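Long-range contacts in uncharacterized protein (Bacteroides eggerthii DSM 20697, PDB 4ECO), which is of unknown function but, as a leucine-rich repeat protein, probably serves to bind other proteins: residues E156-L161 and S492-F497; L520-F525 and G542-R547; T554-P559 and S575-K580; L568-I573 and I589-I594; N582-P587 and S601-Y606. One frame throughout, in Å; residues are numbered along the deposited sequence. Where two conformers were deposited one is given.

Interaction 1. Residues E156-L161 and S492-F497; sequences EDFSDL and SIDLRF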
# COMPACT_ATOMS: atom_id res chain seq x y z
N GLU A 156 2.20 -0.05 12.29
CA GLU A 156 2.37 1.40 12.47
C GLU A 156 1.37 1.95 13.53
O GLU A 156 1.70 2.86 14.30
CB GLU A 156 2.17 2.10 11.10
CG GLU A 156 2.36 3.61 11.09
CD GLU A 156 3.67 4.15 11.63
OE1 GLU A 156 4.74 3.53 11.40
OE2 GLU A 156 3.63 5.23 12.27
N ASP A 157 0.17 1.37 13.57
CA ASP A 157 -0.90 1.77 14.47
C ASP A 157 -0.67 1.35 15.91
O ASP A 157 -1.48 1.73 16.77
CB ASP A 157 -2.24 1.22 13.99
CG ASP A 157 -2.77 1.99 12.81
OD1 ASP A 157 -2.55 3.22 12.77
OD2 ASP A 157 -3.44 1.38 11.95
N PHE A 158 0.43 0.62 16.18
CA PHE A 158 0.81 0.29 17.54
C PHE A 158 1.33 1.54 18.21
O PHE A 158 1.90 2.40 17.54
CB PHE A 158 1.87 -0.80 17.56
CG PHE A 158 1.32 -2.18 17.40
CD1 PHE A 158 0.31 -2.65 18.24
CD2 PHE A 158 1.92 -3.07 16.52
CE1 PHE A 158 -0.15 -3.95 18.13
CE2 PHE A 158 1.46 -4.38 16.42
CZ PHE A 158 0.41 -4.80 17.21
N SER A 159 1.16 1.64 19.52
CA SER A 159 1.62 2.79 20.29
C SER A 159 3.14 2.87 20.24
O SER A 159 3.83 1.87 20.01
CB SER A 159 1.14 2.69 21.73
OG SER A 159 1.77 1.63 22.43
N ASP A 160 3.67 4.07 20.52
CA ASP A 160 5.10 4.28 20.56
C ASP A 160 5.72 3.31 21.53
O ASP A 160 6.71 2.68 21.15
CB ASP A 160 5.42 5.73 20.89
CG ASP A 160 5.14 6.65 19.72
OD1 ASP A 160 5.31 6.20 18.54
OD2 ASP A 160 4.75 7.81 19.96
N LEU A 161 5.07 3.07 22.70
CA LEU A 161 5.57 2.12 23.71
C LEU A 161 5.77 0.73 23.09
O LEU A 161 6.89 0.19 23.13
CB LEU A 161 4.60 2.06 24.91
CG LEU A 161 4.83 0.96 25.96
CD1 LEU A 161 6.13 1.14 26.66
CD2 LEU A 161 3.80 1.03 26.99
N SER A 492 3.07 -8.88 21.81
CA SER A 492 2.60 -7.48 21.82
C SER A 492 1.08 -7.42 21.87
O SER A 492 0.41 -8.05 21.06
CB SER A 492 3.12 -6.69 20.62
OG SER A 492 4.54 -6.60 20.60
N ILE A 493 0.53 -6.67 22.84
CA ILE A 493 -0.91 -6.48 23.01
C ILE A 493 -1.21 -4.99 23.19
O ILE A 493 -0.81 -4.39 24.19
CB ILE A 493 -1.48 -7.32 24.18
CG1 ILE A 493 -0.96 -8.80 24.16
CG2 ILE A 493 -3.01 -7.27 24.16
CD1 ILE A 493 -1.42 -9.66 25.35
N ASP A 494 -1.92 -4.38 22.21
CA ASP A 494 -2.37 -2.99 22.25
C ASP A 494 -3.84 -2.97 22.55
O ASP A 494 -4.65 -3.47 21.77
CB ASP A 494 -2.07 -2.25 20.96
CG ASP A 494 -1.88 -0.76 21.13
OD1 ASP A 494 -2.41 -0.20 22.11
OD2 ASP A 494 -1.23 -0.14 20.25
N LEU A 495 -4.19 -2.47 23.74
CA LEU A 495 -5.57 -2.39 24.21
C LEU A 495 -5.96 -0.96 24.60
O LEU A 495 -6.96 -0.77 25.30
CB LEU A 495 -5.78 -3.35 25.40
CG LEU A 495 -5.83 -4.84 25.05
CD1 LEU A 495 -5.47 -5.68 26.23
CD2 LEU A 495 -7.17 -5.23 24.42
N ARG A 496 -5.21 0.04 24.09
CA ARG A 496 -5.52 1.44 24.36
C ARG A 496 -6.92 1.80 23.92
O ARG A 496 -7.47 1.18 23.00
CB ARG A 496 -4.53 2.39 23.65
CG ARG A 496 -3.09 2.43 24.13
CD ARG A 496 -2.25 3.19 23.12
NE ARG A 496 -2.36 2.54 21.81
CZ ARG A 496 -2.21 3.15 20.63
NH1 ARG A 496 -1.93 4.44 20.58
NH2 ARG A 496 -2.33 2.46 19.51
N PHE A 497 -7.50 2.83 24.54
CA PHE A 497 -8.80 3.38 24.18
C PHE A 497 -9.87 2.34 24.14
O PHE A 497 -10.46 2.07 23.09
CB PHE A 497 -8.75 4.12 22.83
CG PHE A 497 -7.79 5.26 22.86
CD1 PHE A 497 -8.14 6.47 23.44
CD2 PHE A 497 -6.50 5.11 22.37
CE1 PHE A 497 -7.23 7.52 23.52
CE2 PHE A 497 -5.58 6.16 22.44
CZ PHE A 497 -5.95 7.35 23.02
O HOH W 1 -1.67 4.86 17.71

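Interaction 2. Residues L520-F525 and G542-R547; sequences LSYNSF and GIRNQR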
# COMPACT_ATOMS: atom_id res chain seq x y z
N LEU A 520 -2.22 -0.59 28.02
CA LEU A 520 -3.58 -0.48 28.56
C LEU A 520 -3.93 1.00 28.81
O LEU A 520 -4.88 1.29 29.55
CB LEU A 520 -3.69 -1.29 29.88
CG LEU A 520 -3.29 -2.77 29.84
CD1 LEU A 520 -3.10 -3.29 31.21
CD2 LEU A 520 -4.29 -3.60 29.06
N SER A 521 -3.18 1.93 28.18
CA SER A 521 -3.43 3.35 28.35
C SER A 521 -4.80 3.71 27.82
O SER A 521 -5.24 3.15 26.79
CB SER A 521 -2.36 4.18 27.66
OG SER A 521 -1.12 4.05 28.33
N TYR A 522 -5.50 4.62 28.55
CA TYR A 522 -6.85 5.11 28.22
C TYR A 522 -7.86 4.00 28.37
O TYR A 522 -8.48 3.54 27.41
CB TYR A 522 -6.90 5.70 26.80
CG TYR A 522 -6.02 6.92 26.68
CD1 TYR A 522 -6.50 8.17 27.03
CD2 TYR A 522 -4.70 6.82 26.24
CE1 TYR A 522 -5.71 9.31 26.91
CE2 TYR A 522 -3.90 7.95 26.12
CZ TYR A 522 -4.40 9.20 26.48
OH TYR A 522 -3.67 10.36 26.39
N ASN A 523 -8.03 3.57 29.62
CA ASN A 523 -8.96 2.54 30.00
C ASN A 523 -9.59 2.91 31.35
O ASN A 523 -9.56 4.08 31.73
CB ASN A 523 -8.27 1.17 30.01
CG ASN A 523 -8.37 0.49 28.66
OD1 ASN A 523 -9.44 0.06 28.24
ND2 ASN A 523 -7.26 0.40 27.94
N SER A 524 -10.23 1.96 32.04
CA SER A 524 -10.98 2.32 33.24
C SER A 524 -10.58 1.52 34.47
O SER A 524 -11.39 1.38 35.38
CB SER A 524 -12.46 2.13 32.97
OG SER A 524 -12.82 2.87 31.81
N PHE A 525 -9.34 1.06 34.54
CA PHE A 525 -8.85 0.32 35.70
C PHE A 525 -8.81 1.19 36.93
O PHE A 525 -8.27 2.31 36.88
CB PHE A 525 -7.42 -0.24 35.45
CG PHE A 525 -7.39 -1.35 34.43
CD1 PHE A 525 -7.70 -2.66 34.80
CD2 PHE A 525 -7.08 -1.08 33.10
CE1 PHE A 525 -7.70 -3.69 33.84
CE2 PHE A 525 -7.09 -2.11 32.15
CZ PHE A 525 -7.39 -3.40 32.52
N GLY A 542 2.11 0.15 29.75
CA GLY A 542 1.42 1.43 29.66
C GLY A 542 0.06 1.36 30.33
O GLY A 542 -0.72 0.43 30.05
N ILE A 543 -0.20 2.31 31.24
CA ILE A 543 -1.46 2.36 31.98
C ILE A 543 -1.79 3.85 32.24
O ILE A 543 -2.38 4.20 33.26
CB ILE A 543 -1.44 1.45 33.26
CG1 ILE A 543 -2.86 1.14 33.82
CG2 ILE A 543 -0.40 1.82 34.36
CD1 ILE A 543 -3.23 -0.23 33.68
N ARG A 544 -1.42 4.71 31.28
CA ARG A 544 -1.69 6.14 31.31
C ARG A 544 -3.20 6.45 31.23
O ARG A 544 -3.97 5.63 30.72
CB ARG A 544 -0.98 6.83 30.15
CG ARG A 544 0.45 7.30 30.41
CD ARG A 544 0.98 8.18 29.28
NE ARG A 544 0.03 9.25 28.95
CZ ARG A 544 0.01 10.46 29.49
NH1 ARG A 544 0.94 10.81 30.37
NH2 ARG A 544 -0.91 11.34 29.15
N ASN A 545 -3.59 7.66 31.71
CA ASN A 545 -4.93 8.27 31.66
C ASN A 545 -6.10 7.29 31.93
O ASN A 545 -7.02 7.18 31.11
CB ASN A 545 -5.16 8.96 30.31
CG ASN A 545 -4.22 10.10 30.01
OD1 ASN A 545 -3.06 9.90 29.67
ND2 ASN A 545 -4.71 11.32 30.12
N GLN A 546 -6.13 6.65 33.10
CA GLN A 546 -7.26 5.77 33.45
C GLN A 546 -8.44 6.63 33.93
O GLN A 546 -8.30 7.42 34.87
CB GLN A 546 -6.88 4.72 34.51
CG GLN A 546 -5.76 3.78 34.09
CD GLN A 546 -6.06 3.02 32.84
OE1 GLN A 546 -6.90 2.13 32.82
NE2 GLN A 546 -5.36 3.33 31.78
N ARG A 547 -9.59 6.52 33.26
CA ARG A 547 -10.79 7.31 33.55
C ARG A 547 -12.08 6.48 33.51
O ARG A 547 -12.16 5.51 32.75
CB ARG A 547 -10.96 8.47 32.54
CG ARG A 547 -9.83 9.49 32.46
CD ARG A 547 -9.69 10.42 33.66
NE ARG A 547 -8.53 11.29 33.45
CZ ARG A 547 -7.28 10.93 33.71
NH1 ARG A 547 -7.03 9.76 34.27
NH2 ARG A 547 -6.28 11.76 33.46

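Interaction 3. Residues T554-P559 and S575-K580; sequences TLREWP and SNDIRK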
# COMPACT_ATOMS: atom_id res chain seq x y z
N THR A 554 -9.53 6.93 37.90
CA THR A 554 -9.76 5.65 38.58
C THR A 554 -8.52 5.01 39.19
O THR A 554 -8.66 4.40 40.24
CB THR A 554 -10.38 4.64 37.60
OG1 THR A 554 -9.62 4.59 36.39
CG2 THR A 554 -11.84 4.93 37.29
N LEU A 555 -7.32 5.12 38.55
CA LEU A 555 -6.13 4.42 39.06
C LEU A 555 -5.37 5.24 40.10
O LEU A 555 -4.69 6.22 39.79
CB LEU A 555 -5.19 4.00 37.94
CG LEU A 555 -4.10 2.99 38.31
CD1 LEU A 555 -4.69 1.65 38.74
CD2 LEU A 555 -3.14 2.81 37.15
N ARG A 556 -5.47 4.77 41.35
CA ARG A 556 -4.85 5.37 42.53
C ARG A 556 -3.76 4.43 43.10
O ARG A 556 -2.88 4.89 43.85
CB ARG A 556 -5.93 5.70 43.59
CG ARG A 556 -6.91 6.77 43.10
CD ARG A 556 -8.17 6.91 43.92
NE ARG A 556 -7.91 7.64 45.16
CZ ARG A 556 -8.68 7.60 46.23
NH1 ARG A 556 -9.77 6.84 46.24
NH2 ARG A 556 -8.36 8.29 47.32
N GLU A 557 -3.78 3.13 42.67
CA GLU A 557 -2.92 2.03 43.10
C GLU A 557 -1.63 1.91 42.26
O GLU A 557 -1.67 1.69 41.05
CB GLU A 557 -3.71 0.69 43.02
CG GLU A 557 -2.97 -0.58 43.43
CD GLU A 557 -3.61 -1.91 43.04
OE1 GLU A 557 -4.80 -1.90 42.65
OE2 GLU A 557 -2.91 -2.95 43.11
N TRP A 558 -0.47 1.96 42.95
CA TRP A 558 0.83 1.73 42.33
C TRP A 558 1.07 0.21 42.28
O TRP A 558 0.82 -0.46 43.29
CB TRP A 558 1.96 2.46 43.09
CG TRP A 558 3.34 2.04 42.67
CD1 TRP A 558 4.08 1.01 43.20
CD2 TRP A 558 4.11 2.57 41.58
NE1 TRP A 558 5.27 0.88 42.51
CE2 TRP A 558 5.32 1.83 41.52
CE3 TRP A 558 3.92 3.62 40.66
CZ2 TRP A 558 6.33 2.13 40.59
CZ3 TRP A 558 4.92 3.92 39.75
CH2 TRP A 558 6.10 3.17 39.71
N PRO A 559 1.58 -0.35 41.17
CA PRO A 559 1.84 -1.79 41.13
C PRO A 559 3.08 -2.17 41.97
O PRO A 559 4.20 -2.30 41.44
CB PRO A 559 2.06 -2.06 39.64
CG PRO A 559 2.70 -0.77 39.14
CD PRO A 559 1.96 0.30 39.89
N SER A 575 -0.69 10.72 34.24
CA SER A 575 -2.05 11.27 34.16
C SER A 575 -3.05 10.31 34.83
O SER A 575 -4.04 9.90 34.24
CB SER A 575 -2.43 11.59 32.72
OG SER A 575 -3.55 12.46 32.67
N ASN A 576 -2.76 9.94 36.07
CA ASN A 576 -3.60 9.10 36.91
C ASN A 576 -3.73 9.80 38.26
O ASN A 576 -3.56 11.02 38.33
CB ASN A 576 -3.03 7.65 37.03
CG ASN A 576 -3.22 6.79 35.81
OD1 ASN A 576 -4.33 6.49 35.39
ND2 ASN A 576 -2.14 6.30 35.25
N ASP A 577 -3.97 9.03 39.34
CA ASP A 577 -4.04 9.58 40.67
C ASP A 577 -3.24 8.68 41.63
O ASP A 577 -3.69 8.38 42.74
CB ASP A 577 -5.50 9.74 41.12
CG ASP A 577 -5.71 10.63 42.32
OD1 ASP A 577 -4.73 11.30 42.76
OD2 ASP A 577 -6.86 10.69 42.81
N ILE A 578 -2.03 8.28 41.20
CA ILE A 578 -1.15 7.42 41.97
C ILE A 578 -0.77 8.17 43.26
O ILE A 578 -0.53 9.37 43.24
CB ILE A 578 0.10 6.93 41.16
CG1 ILE A 578 -0.32 6.25 39.84
CG2 ILE A 578 1.03 6.02 42.00
CD1 ILE A 578 -1.35 5.07 39.90
N ARG A 579 -0.79 7.43 44.38
CA ARG A 579 -0.52 7.94 45.71
C ARG A 579 0.87 7.49 46.19
O ARG A 579 1.86 7.87 45.58
CB ARG A 579 -1.62 7.50 46.69
CG ARG A 579 -3.05 7.79 46.24
CD ARG A 579 -3.33 9.26 46.06
NE ARG A 579 -4.70 9.49 45.61
CZ ARG A 579 -5.47 10.49 46.02
NH1 ARG A 579 -5.01 11.37 46.90
NH2 ARG A 579 -6.70 10.62 45.56
N LYS A 580 0.94 6.70 47.26
CA LYS A 580 2.20 6.28 47.86
C LYS A 580 2.82 5.11 47.09
O LYS A 580 2.16 4.07 46.85
CB LYS A 580 2.00 5.93 49.36
CG LYS A 580 3.21 5.40 50.15
CD LYS A 580 4.30 6.44 50.48
CE LYS A 580 5.22 5.98 51.60
NZ LYS A 580 6.02 4.77 51.26
O HOH W 2 -6.37 7.46 36.76

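Interaction 4. Residues L568-I573 and I589-I594; sequences LTQLQI and ISVLDI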
# COMPACT_ATOMS: atom_id res chain seq x y z
N LEU A 568 11.69 -5.41 32.56
CA LEU A 568 10.97 -4.14 32.38
C LEU A 568 11.91 -2.94 32.37
O LEU A 568 12.65 -2.75 33.34
CB LEU A 568 9.89 -3.94 33.45
CG LEU A 568 8.91 -2.82 33.20
CD1 LEU A 568 7.72 -3.30 32.41
CD2 LEU A 568 8.46 -2.21 34.48
N THR A 569 11.88 -2.14 31.28
CA THR A 569 12.72 -0.95 31.14
C THR A 569 11.86 0.32 30.90
O THR A 569 12.38 1.43 31.06
CB THR A 569 13.78 -1.09 30.05
OG1 THR A 569 13.19 -1.30 28.78
CG2 THR A 569 14.80 -2.17 30.37
N GLN A 570 10.56 0.18 30.63
CA GLN A 570 9.73 1.34 30.42
C GLN A 570 8.35 1.17 31.07
O GLN A 570 7.62 0.22 30.74
CB GLN A 570 9.59 1.64 28.90
CG GLN A 570 8.74 2.86 28.58
CD GLN A 570 8.83 3.35 27.16
OE1 GLN A 570 8.03 4.18 26.73
NE2 GLN A 570 9.79 2.86 26.38
N LEU A 571 7.99 2.11 31.96
CA LEU A 571 6.70 2.14 32.63
C LEU A 571 6.06 3.49 32.44
O LEU A 571 6.60 4.50 32.87
CB LEU A 571 6.79 1.80 34.12
CG LEU A 571 5.50 2.00 34.94
CD1 LEU A 571 4.39 1.03 34.50
CD2 LEU A 571 5.78 1.89 36.41
N GLN A 572 4.86 3.49 31.86
CA GLN A 572 4.06 4.69 31.66
C GLN A 572 2.84 4.62 32.53
O GLN A 572 1.96 3.81 32.27
CB GLN A 572 3.68 4.83 30.19
CG GLN A 572 4.85 4.95 29.23
CD GLN A 572 4.36 5.19 27.83
OE1 GLN A 572 3.16 5.19 27.54
NE2 GLN A 572 5.28 5.39 26.90
N ILE A 573 2.79 5.45 33.59
CA ILE A 573 1.68 5.48 34.55
C ILE A 573 1.21 6.94 34.78
O ILE A 573 0.48 7.23 35.72
CB ILE A 573 2.12 4.76 35.87
CG1 ILE A 573 0.91 4.35 36.74
CG2 ILE A 573 3.24 5.50 36.64
CD1 ILE A 573 1.20 3.25 37.75
N ILE A 589 14.40 0.45 35.17
CA ILE A 589 13.22 1.09 34.57
C ILE A 589 13.72 2.48 34.14
O ILE A 589 13.52 3.45 34.87
CB ILE A 589 11.98 1.08 35.51
CG1 ILE A 589 11.59 -0.39 35.84
CG2 ILE A 589 10.78 1.81 34.88
CD1 ILE A 589 11.08 -0.68 37.20
N SER A 590 14.48 2.52 33.01
CA SER A 590 15.20 3.69 32.46
C SER A 590 14.26 4.69 31.76
O SER A 590 14.68 5.82 31.52
CB SER A 590 16.30 3.25 31.50
OG SER A 590 15.85 2.33 30.52
N VAL A 591 13.00 4.32 31.48
CA VAL A 591 12.01 5.24 30.92
C VAL A 591 10.79 5.18 31.84
O VAL A 591 10.07 4.18 31.84
CB VAL A 591 11.63 5.00 29.44
CG1 VAL A 591 10.58 6.00 28.98
CG2 VAL A 591 12.86 5.08 28.53
N LEU A 592 10.60 6.21 32.67
CA LEU A 592 9.48 6.24 33.61
C LEU A 592 8.68 7.52 33.48
O LEU A 592 9.21 8.63 33.66
CB LEU A 592 10.01 6.07 35.05
CG LEU A 592 9.01 6.15 36.21
CD1 LEU A 592 8.07 4.92 36.25
CD2 LEU A 592 9.77 6.22 37.50
N ASP A 593 7.40 7.36 33.15
CA ASP A 593 6.45 8.46 33.05
C ASP A 593 5.54 8.41 34.25
O ASP A 593 4.73 7.48 34.37
CB ASP A 593 5.64 8.41 31.74
CG ASP A 593 4.38 9.27 31.77
OD1 ASP A 593 4.47 10.45 32.19
OD2 ASP A 593 3.31 8.75 31.44
N ILE A 594 5.69 9.39 35.14
CA ILE A 594 4.85 9.54 36.33
C ILE A 594 4.18 10.91 36.30
O ILE A 594 3.55 11.30 37.29
CB ILE A 594 5.65 9.33 37.65
CG1 ILE A 594 6.87 10.30 37.76
CG2 ILE A 594 6.03 7.85 37.85
CD1 ILE A 594 7.47 10.47 39.13

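Interaction 5. Residues N582-P587 and S601-Y606; sequences NEKITP and SIDLSY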
# COMPACT_ATOMS: atom_id res chain seq x y z
N ASN A 582 5.87 2.67 47.61
CA ASN A 582 6.72 2.17 48.70
C ASN A 582 8.10 1.80 48.22
O ASN A 582 9.06 2.28 48.82
CB ASN A 582 6.08 0.95 49.42
CG ASN A 582 4.79 1.24 50.18
OD1 ASN A 582 4.61 2.29 50.82
ND2 ASN A 582 3.87 0.29 50.15
N GLU A 583 8.23 0.94 47.20
CA GLU A 583 9.52 0.50 46.65
C GLU A 583 10.29 1.65 46.01
O GLU A 583 9.69 2.51 45.35
CB GLU A 583 9.33 -0.63 45.60
CG GLU A 583 8.43 -0.27 44.40
CD GLU A 583 7.96 -1.43 43.54
OE1 GLU A 583 8.65 -2.48 43.51
OE2 GLU A 583 6.91 -1.29 42.89
N LYS A 584 11.61 1.68 46.20
CA LYS A 584 12.49 2.64 45.54
C LYS A 584 12.58 2.26 44.08
O LYS A 584 12.71 1.07 43.77
CB LYS A 584 13.87 2.66 46.20
CG LYS A 584 13.94 3.44 47.49
CD LYS A 584 15.36 3.44 48.02
CE LYS A 584 15.49 3.97 49.42
NZ LYS A 584 16.83 3.67 49.98
N ILE A 585 12.47 3.23 43.16
CA ILE A 585 12.55 2.94 41.73
C ILE A 585 13.96 2.49 41.42
O ILE A 585 14.92 3.05 41.96
CB ILE A 585 12.08 4.14 40.84
CG1 ILE A 585 10.67 4.60 41.24
CG2 ILE A 585 12.19 3.83 39.32
CD1 ILE A 585 9.53 3.54 41.14
N THR A 586 14.07 1.44 40.61
CA THR A 586 15.32 0.80 40.21
C THR A 586 15.82 1.40 38.88
O THR A 586 15.00 1.73 38.02
CB THR A 586 15.09 -0.70 40.12
OG1 THR A 586 14.02 -0.99 39.20
CG2 THR A 586 14.81 -1.32 41.46
N PRO A 587 17.15 1.50 38.67
CA PRO A 587 17.66 2.10 37.42
C PRO A 587 17.32 1.33 36.13
O PRO A 587 17.37 1.95 35.05
CB PRO A 587 19.18 2.11 37.60
CG PRO A 587 19.47 1.30 38.78
CD PRO A 587 18.24 1.20 39.61
N SER A 601 3.80 9.98 45.88
CA SER A 601 4.87 9.99 46.88
C SER A 601 5.81 8.86 46.47
O SER A 601 5.49 7.68 46.68
CB SER A 601 4.31 9.86 48.29
OG SER A 601 5.29 10.18 49.26
N ILE A 602 6.90 9.23 45.75
CA ILE A 602 7.88 8.33 45.14
C ILE A 602 9.33 8.74 45.50
O ILE A 602 9.66 9.93 45.54
CB ILE A 602 7.64 8.31 43.59
CG1 ILE A 602 8.32 7.11 42.89
CG2 ILE A 602 7.90 9.66 42.90
CD1 ILE A 602 7.71 6.75 41.50
N ASP A 603 10.17 7.72 45.78
CA ASP A 603 11.59 7.82 46.12
C ASP A 603 12.43 7.43 44.89
O ASP A 603 12.46 6.25 44.51
CB ASP A 603 11.90 6.91 47.33
CG ASP A 603 13.28 7.09 47.95
OD1 ASP A 603 14.20 7.53 47.23
OD2 ASP A 603 13.44 6.76 49.15
N LEU A 604 13.12 8.40 44.30
CA LEU A 604 13.94 8.18 43.10
C LEU A 604 15.46 8.22 43.42
O LEU A 604 16.28 8.52 42.54
CB LEU A 604 13.59 9.23 42.04
CG LEU A 604 12.16 9.27 41.52
CD1 LEU A 604 12.01 10.29 40.43
CD2 LEU A 604 11.75 7.94 40.96
N SER A 605 15.82 7.87 44.67
CA SER A 605 17.20 7.87 45.17
C SER A 605 18.17 7.12 44.30
O SER A 605 19.28 7.62 44.07
CB SER A 605 17.27 7.26 46.56
OG SER A 605 16.62 8.09 47.49
N TYR A 606 17.78 5.92 43.83
CA TYR A 606 18.61 5.02 43.05
C TYR A 606 18.76 5.43 41.61
O TYR A 606 19.79 5.12 40.99
CB TYR A 606 18.05 3.58 43.11
CG TYR A 606 18.05 2.90 44.47
CD1 TYR A 606 18.95 3.28 45.46
CD2 TYR A 606 17.24 1.80 44.72
CE1 TYR A 606 18.98 2.64 46.70
CE2 TYR A 606 17.28 1.13 45.94
CZ TYR A 606 18.15 1.55 46.93
OH TYR A 606 18.16 0.90 48.15
O HOH W 3 9.19 5.00 46.07
O HOH W 4 14.94 5.05 43.66

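Interaction 1. Residues E156-L161 and S492-F497
Asp494 OD2 takes a hydrogen bond from Ser159 N at 3.1 Å, with the donor on the syn side but 27° out of the carboxylate plane, and a weak second bond from Arg496 NH2. The other oxygen, Asp494 OD1, receives Arg496 NE at 2.8 Å through its syn lone pair. A bend at chi3 (-58°) brings NE back to this oxygen. Ser159 CB sits over one face of the guanidinium, 3.5 Å from Arg496 NE, while water 1 bridges Arg496 NH1 and Asp157 O at the edge. Asp157 O also accepts from Asn463. The Phe158 ring slides past Asp494 almost coplanar with its carboxylate, CD1 lying 3.6 Å from Asp494 CB. Ser159 is the N-cap of helix 160-168; its OG bonds to Ile162 N and Asp519. The helix start is thus docked on strand 492-494 of the repeat array. Arginine and backbone N-H together would probably keep the buried Asp494 ionised.

Interaction 2. Residues L520-F525 and G542-R547
Gln546 reaches across from one leucine-rich repeat to Leu520 and Phe525 of the preceding one, standing where Asn523 stands in that repeat and extending its asparagine ladder. Its NE2 donates to Leu520 O (3.1 Å) and to Arg544 O, while its OE1 accepts Phe525 N at 3.2 Å, in the carbonyl plane and on a lone pair. Chi2 (-58°) bends the chain so that CD turns toward Asn523. Asn523 makes a similar set of bonds one turn back: ND2 donates to Leu520 O, from the face opposite Gln546 NE2, and to Leu495 O, while OD1 accepts from Leu500 N. Backbone bonds join the turns as well, Leu520 N to Gly542 O (2.7 Å), Tyr522 N to Arg544 O (2.8 Å) and Arg547 N to Asn523 O (2.9 Å). Two hydroxyls add to these. Ser521 OG, also bonded to Asp519, accepts Arg544 N, and Ser524 OG donates to Arg547 O. The apolar part is small: Ile543 CD1 lies 3.9 Å from Leu520 CD1 and 4.0 Å from Phe525 CD2.

Interaction 3. Residues T554-P559 and S575-K580
Two successive turns of the leucine-rich repeat solenoid meet here on their return side, beyond the parallel strands, with Leu555 and Ile578 turned inward as repeat-core residues. They lie side by side and point the same way, Leu555 CG 3.8 Å from Ile578 CD1. The Ile578 chain bends at chi2 (-54°), which sets CD1 also against the carbonyl oxygens of Leu555 and Glu557. The backbones are joined by Asp577 N to Leu555 O at 2.9 Å and by a weak bond from Arg579 N to Arg556 O. Water 2 adds a bridge between Leu555 N and Asn576 OD1; the amide of Asn576 is otherwise held by Ile573 O, Ile543 O and Gln546 N. On the outer surface Arg556, Asp577 and Arg579 form a salt-bridge network. Asp577 OD2 pairs with Arg579 NH2 at 2.8 Å, and only at long range, 4.0 Å, with Arg556 NE. The two guanidiniums cross with planes 59° apart, Arg556 NH2 over a face of Arg579, and the aspartate probably offsets part of their repulsion. Inside, Trp558, whose NE1 bonds to Glu583, meets Ile578 CG2 at its ring edge, 4.0 Å from Trp558 CE3.

Interaction 4. Residues L568-I573 and I589-I594
Leu571 and Leu592 lie side by side and point the same way into the core, Leu571 CD2 3.8 Å from Leu592 CD1. In both, CG stands anti to the backbone N (chi1 172° and 177°), which gives the pair one orientation from turn to turn. Ile589 CG2 fills in beside them, 4.1 Å from Leu571 CB, and its CG1 meets Leu568 CD2 at 3.9 Å. At the other end of the strands Ile573 CG2 touches Ile594 CG2 at 3.8 Å. Next come the backbones: Val591 N bonds to Thr569 O, Leu571 N to Val591 O (2.9 Å), Asp593 N to Leu571 O and Ile573 N to Asp593 O. On the opposite face Gln570 CG packs on Val591 CG1 at 3.7 Å, and Gln572 NE2 donates to Gln570 OE1; Leu161 of helix 160-168 lies on both glutamines. Asp593 OD1 accepts from Lys595 N. Strands 570-572 and 591-593, 8° apart and in parallel register, are the strand-on-strand stacking of a leucine-rich repeat solenoid.

Interaction 5. Residues N582-P587 and S601-Y606
Lys584 runs fully extended beyond CG, chi2 (-178°) carrying CD over one face of the Tyr606 ring, whose CG is placed anti to the carbonyl carbon (chi1 -65°). The two side chains cross at about a right angle, and Lys584 CD stands 3.8 Å from the Tyr606 ring centroid in a CH-pi contact, 22° off the normal and nearest to CZ. Asp603 lies alongside the same lysine, OD2 3.5 Å from Lys584 CE; the charges themselves stay apart, with NZ 4.7 Å from OD2. Asp603 OD1 accepts Ser605 N, closing an Asx turn. Beneath this polar layer Ile585 CG1 meets Leu604 CD2 at 3.5 Å and Ile602 CD1 at 3.7 Å. The direct backbone link, Ile585 N to Asp603 O at 3.3 Å, is weak, and waters supplement it. Water 4 donates to Ile585 O and Asp603 O and accepts from Tyr606 N, while water 3 joins Glu583 O to Asp603 N. Strand 601-603 pairs in parallel with strand 625-627. Apolar residues inside and water-bridged backbones outside fit the return side of the last turns of a leucine-rich repeat solenoid.

Interactions 2 to 5 follow the solenoid toward its C-terminal end, while interaction 1 brings in a remote part of the chain, 331 residues earlier. Interactions 1 and 2 close before the later ones open; interaction 4 interleaves along the chain with interactions 3 and 5. Interactions 1 and 4 both reach the stacked parallel strands and touch where Leu161 packs on Gln570. Interactions 2 and 3 join mainly the loops that follow those strands, and interaction 5 joins such a loop to the short strand 601-603. Trp558, Ile573 and Ile585 tie 3, 4 and 5 together. Helix 160-168 touches strands 492-494, 517-519 and 570-572, so spans several repeats; interaction 5, about 27 Å from interaction 1 between centres, lies beyond it.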